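Local coordinates for uncharacterized protein (Legionella pneumophila subsp. pneumophila, PDB 4WRP) that is of unknown function but is probably an effector, represented here by its helical C-terminal DUF5617 domain, at residues A[72-75]-A[76-80]. Residues are numbered along the deposited sequence; the frame is centred on the assembly and turned at random.
Sequences VKVV and DDIVK
Four successive i to i+4 hydrogen bonds tie Val-72, Lys-73, Val-74 and Val-75 to Asp-76, Asp-77, Ile-78 and Val-79 in regular alpha-helical geometry, from Asp-76 N to Val-72 O at 2.8 Å through to Val-79 N to Val-75 O at 2.9 Å. On the outer face, Lys-73 and Asp-77 stand one turn apart and form an i, i+4 salt bridge, with Lys-73 NZ 2.9 Å from Asp-77 OD2. The ammonium reaches that oxygen on its syn side, 19° out of the carboxylate plane. Bends at chi2 (-77°) and chi3 (-66°) turn the lysine chain forward toward the next turn of the helix, which brings its CD and CE methylenes beside the carboxylate: CD of Lys-73 lies 3.8 Å from OD2 of Asp-77. The pair lies on the solvent-facing side of the helix, Asp-77 only partly exposed, and the bridge probably adds modestly to helix stability. Round the helix from this pair, the methyl CG1 of Val-74 meets CD1 of Ile-78 at 4.3 Å, a loose apolar contact. Ile-78 CG1 also lies 3.5 Å from Val-74 O, close beside the backbone. Within helix 68-83 the apolar residues face two neighbours: Val-72 and Val-75 rest on Tyr-48 and Val-79 on Leu-45 of helix 34-49, while Ile-78 packs against Leu-93 and Leu-97 of helix 90-98 and, together with Val-74, against Leu-100 in the loop beyond it.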
loop_
_atom_site.group_PDB
_atom_site.type_symbol
_atom_site.label_atom_id
_atom_site.label_comp_id
_atom_site.label_asym_id
_atom_site.label_seq_id
_atom_site.Cartn_x
_atom_site.Cartn_y
_atom_site.Cartn_z
ATOM N N VAL A 72 2.274 5.739 1.995
ATOM C CA VAL A 72 3.684 5.699 1.636
ATOM C C VAL A 72 4.527 5.074 2.761
ATOM O O VAL A 72 5.351 4.221 2.480
ATOM C CB VAL A 72 4.163 7.104 1.217
ATOM C CG1 VAL A 72 5.687 7.276 1.242
ATOM C CG2 VAL A 72 3.580 7.425 -0.158
ATOM N N LYS A 73 4.314 5.476 4.016
ATOM C CA LYS A 73 4.997 4.819 5.149
ATOM C C LYS A 73 4.782 3.283 5.139
ATOM O O LYS A 73 5.727 2.532 5.288
ATOM C CB LYS A 73 4.523 5.402 6.454
ATOM C CG LYS A 73 5.475 5.290 7.639
ATOM C CD LYS A 73 5.546 3.913 8.303
ATOM C CE LYS A 73 4.252 3.482 8.995
ATOM N NZ LYS A 73 4.357 2.122 9.621
ATOM N N VAL A 74 3.548 2.820 4.967
ATOM C CA VAL A 74 3.299 1.374 4.921
ATOM C C VAL A 74 4.024 0.715 3.738
ATOM O O VAL A 74 4.671 -0.327 3.907
ATOM C CB VAL A 74 1.777 1.087 4.910
ATOM C CG1 VAL A 74 1.501 -0.412 4.828
ATOM C CG2 VAL A 74 1.169 1.680 6.200
ATOM N N VAL A 75 3.940 1.315 2.542
ATOM C CA VAL A 75 4.579 0.739 1.347
ATOM C C VAL A 75 6.100 0.736 1.537
ATOM O O VAL A 75 6.779 -0.201 1.221
ATOM C CB VAL A 75 4.122 1.456 0.095
ATOM C CG1 VAL A 75 4.901 1.011 -1.116
ATOM C CG2 VAL A 75 2.634 1.160 -0.140
ATOM N N ASP A 76 6.627 1.753 2.173
ATOM C CA ASP A 76 8.057 1.756 2.500
ATOM C C ASP A 76 8.460 0.588 3.428
ATOM O O ASP A 76 9.515 -0.034 3.233
ATOM C CB ASP A 76 8.402 3.097 3.101
ATOM C CG ASP A 76 9.869 3.313 3.161
ATOM O OD1 ASP A 76 10.468 3.579 2.086
ATOM O OD2 ASP A 76 10.410 3.131 4.279
ATOM N N ASP A 77 7.612 0.259 4.403
ATOM C CA ASP A 77 7.839 -0.936 5.229
ATOM C C ASP A 77 7.758 -2.202 4.369
ATOM O O ASP A 77 8.494 -3.163 4.570
ATOM C CB ASP A 77 6.785 -1.073 6.320
ATOM C CG ASP A 77 6.891 -0.009 7.408
ATOM O OD1 ASP A 77 7.937 0.676 7.516
ATOM O OD2 ASP A 77 5.876 0.143 8.144
ATOM N N ILE A 78 6.850 -2.237 3.400
ATOM C CA ILE A 78 6.795 -3.442 2.546
ATOM C C ILE A 78 8.090 -3.573 1.696
ATOM O O ILE A 78 8.655 -4.661 1.512
ATOM C CB ILE A 78 5.493 -3.447 1.717
ATOM C CG1 ILE A 78 4.292 -3.557 2.655
ATOM C CG2 ILE A 78 5.505 -4.548 0.689
ATOM C CD1 ILE A 78 2.939 -3.354 1.974
ATOM N N VAL A 79 8.573 -2.481 1.138
ATOM C CA VAL A 79 9.812 -2.507 0.374
ATOM C C VAL A 79 10.949 -3.028 1.262
ATOM O O VAL A 79 11.759 -3.849 0.857
ATOM C CB VAL A 79 10.141 -1.135 -0.184
ATOM C CG1 VAL A 79 11.573 -1.080 -0.730
ATOM C CG2 VAL A 79 9.110 -0.768 -1.259
ATOM N N LYS A 80 10.971 -2.602 2.495
ATOM C CA LYS A 80 11.941 -3.173 3.407
ATOM C C LYS A 80 11.749 -4.687 3.616
ATOM O O LYS A 80 12.712 -5.411 3.708
ATOM C CB LYS A 80 11.860 -2.459 4.715
ATOM C CG LYS A 80 13.116 -2.600 5.542
ATOM C CD LYS A 80 13.152 -1.535 6.635
ATOM C CE LYS A 80 13.559 -2.121 7.989
ATOM N NZ LYS A 80 12.859 -1.431 9.121
#